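Local coordinates for carbon dioxide concentrating mechanism protein (Thermosynechococcus elongatus, PDB 4N8F), which probably forms the pentameric vertices of the carboxysome shell and is thought to induce curvature in otherwise flat hexagonal CcmK layers, at the interface of chains A and B. Sequence-based numbering; all coordinates share one arbitrary frame. Chains: chain A/B, Carbon dioxide concentrating mechanism protein.

The interface of chains A and B. Residues chain A 46-47, 66-67, 78-79; chain B 15-16.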
ATOM      1  N   THR A  46       9.884   3.052  19.926  1.00 29.46           N
ATOM      2  CA  THR A  46       9.710   3.269  21.350  1.00 30.18           C
ATOM      3  C   THR A  46      10.328   2.134  22.097  1.00 30.17           C
ATOM      4  O   THR A  46      10.452   2.208  23.332  1.00 29.38           O
ATOM      5  CB  THR A  46       8.208   3.356  21.831  1.00 31.77           C
ATOM      6  OG1 THR A  46       7.597   2.060  21.827  1.00 32.56           O
ATOM      7  CG2 THR A  46       7.431   4.341  20.995  1.00 32.71           C
ATOM      8  N   VAL A  47      10.683   1.070  21.390  1.00 31.77           N
ATOM      9  CA  VAL A  47      11.153  -0.131  22.097  1.00 33.84           C
ATOM     10  C   VAL A  47      12.646  -0.121  22.419  1.00 34.86           C
ATOM     11  O   VAL A  47      13.092  -0.940  23.241  1.00 32.53           O
ATOM     12  CB  VAL A  47      10.765  -1.444  21.396  1.00 36.82           C
ATOM     13  CG1 VAL A  47       9.247  -1.520  21.222  1.00 40.20           C
ATOM     14  CG2 VAL A  47      11.420  -1.634  20.064  1.00 39.01           C
ATOM     15  N   ILE A  66       1.485   1.945  17.761  1.00 28.18           N
ATOM     16  CA  ILE A  66       2.529   1.865  18.772  1.00 28.81           C
ATOM     17  C   ILE A  66       2.084   2.734  19.925  1.00 27.79           C
ATOM     18  O   ILE A  66       1.211   3.580  19.756  1.00 27.33           O
ATOM     19  CB  ILE A  66       3.907   2.320  18.269  1.00 28.67           C
ATOM     20  CG1 ILE A  66       3.898   3.777  17.833  1.00 27.30           C
ATOM     21  CG2 ILE A  66       4.304   1.475  17.089  1.00 32.33           C
ATOM     22  CD1 ILE A  66       5.261   4.303  17.417  1.00 27.58           C
ATOM     23  N   ILE A  67       2.610   2.481  21.119  1.00 28.64           N
ATOM     24  CA  ILE A  67       2.357   3.368  22.285  1.00 33.24           C
ATOM     25  C   ILE A  67       2.543   4.869  21.898  1.00 32.55           C
ATOM     26  O   ILE A  67       3.527   5.224  21.304  1.00 33.54           O
ATOM     27  CB  ILE A  67       3.277   2.967  23.479  1.00 35.85           C
ATOM     28  CG1 ILE A  67       2.928   3.701  24.759  1.00 38.06           C
ATOM     29  CG2 ILE A  67       4.756   3.240  23.207  1.00 37.54           C
ATOM     30  CD1 ILE A  67       1.610   3.266  25.350  1.00 40.03           C
ATOM     31  N   VAL A  78       9.196   0.424  14.190  1.00 30.36           N
ATOM     32  CA  VAL A  78       9.752  -0.760  14.794  1.00 31.83           C
ATOM     33  C   VAL A  78       8.704  -1.205  15.787  1.00 31.70           C
ATOM     34  O   VAL A  78       8.263  -0.401  16.622  1.00 31.92           O
ATOM     35  CB  VAL A  78      11.055  -0.464  15.537  1.00 33.65           C
ATOM     36  CG1 VAL A  78      11.557  -1.699  16.247  1.00 36.29           C
ATOM     37  CG2 VAL A  78      12.110   0.044  14.598  1.00 33.81           C
ATOM     38  N   VAL A  79       8.231  -2.443  15.650  1.00 29.19           N
ATOM     39  CA  VAL A  79       7.297  -2.990  16.619  1.00 29.42           C
ATOM     40  C   VAL A  79       7.868  -4.122  17.462  1.00 30.75           C
ATOM     41  O   VAL A  79       7.259  -4.490  18.445  1.00 32.92           O
ATOM     42  CB  VAL A  79       5.945  -3.400  16.017  1.00 28.53           C
ATOM     43  CG1 VAL A  79       5.331  -2.178  15.258  1.00 27.25           C
ATOM     44  CG2 VAL A  79       6.048  -4.663  15.145  1.00 28.34           C
TER
ATOM     45  N   LYS B  15       9.371  -5.806  22.647  1.00 41.75           N
ATOM     46  CA  LYS B  15       8.402  -5.464  21.618  1.00 38.56           C
ATOM     47  C   LYS B  15       7.281  -4.577  22.156  1.00 35.86           C
ATOM     48  O   LYS B  15       7.138  -4.385  23.355  1.00 36.78           O
ATOM     49  CB  LYS B  15       7.809  -6.740  21.032  1.00 38.25           C
ATOM     50  CG  LYS B  15       7.128  -7.623  22.060  1.00 40.23           C
ATOM     51  CD  LYS B  15       6.860  -9.013  21.504  1.00 41.52           C
ATOM     52  CE  LYS B  15       6.443  -9.963  22.621  1.00 45.39           C
ATOM     53  NZ  LYS B  15       6.377 -11.387  22.187  1.00 46.60           N
ATOM     54  N   GLU B  16       6.449  -4.085  21.265  1.00 33.50           N
ATOM     55  CA  GLU B  16       5.318  -3.288  21.714  1.00 34.52           C
ATOM     56  C   GLU B  16       4.425  -4.131  22.664  1.00 35.64           C
ATOM     57  O   GLU B  16       4.159  -5.309  22.412  1.00 33.07           O
ATOM     58  CB  GLU B  16       4.512  -2.741  20.524  1.00 33.29           C
ATOM     59  CG  GLU B  16       5.229  -1.620  19.795  1.00 33.80           C
ATOM     60  CD  GLU B  16       5.090  -0.273  20.439  1.00 34.63           C
ATOM     61  OE1 GLU B  16       4.059  -0.015  21.107  1.00 34.25           O
ATOM     62  OE2 GLU B  16       6.015   0.547  20.296  1.00 37.78           O
TER
HETATM   63  O   HOH W   1       8.232   1.201  18.670  1.00 37.43           O
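B:Glu16 reaches from its loop into a notch of chain A, lined by apolar side chains and backbone polar groups together with the hydroxyl of A:Thr46, at a subunit boundary of the CcmL homopentamer. Its backbone amide N donates to the carbonyl O of A:Val79 at 3.0 Å, nearly straight at the hydrogen. Beyond CB the chain bends at chi2 (-82°), which turns the carboxylate inward past A:Val79, whose CA packs alongside CG. The two carboxylate oxygens take different partners. OE1 of B:Glu16 accepts the backbone N-H of A:Ile67, 2.9 Å from N. OE2 of B:Glu16 accepts the hydroxyl OG1 of A:Thr46 at 2.7 Å. Both donors approach on the syn side but lie 32° out of the carboxylate plane, displaced to opposite faces: A:Ile67 N towards A:Ile66, A:Thr46 OG1 away from it. With chi1 at 74°, A:Thr46 points OG1 at the acid, and the two side chains meet at about a right angle. CB of A:Ile66 sits over one face of the carboxylate, 3.6 Å from CD of B:Glu16, while CG2 of A:Ile67 packs loosely beside the same group, nearer OE1. Gripped through both oxygens, the carboxylate has its rotation fixed, and these donors would be expected to stabilise a negative charge there. At the base of the side chain, CG1 of A:Val47 rests against the peptide joining B:Lys15 to B:Glu16; the lysine itself runs extended beyond CG, and its CB brushes the carbonyl of A:Val79. A water hydrogen-bonds to OE2 of B:Glu16 and ties it to the backbone N of A:Thr46 and, at 2.6 Å from the water oxygen, to the carbonyl O of A:Val78.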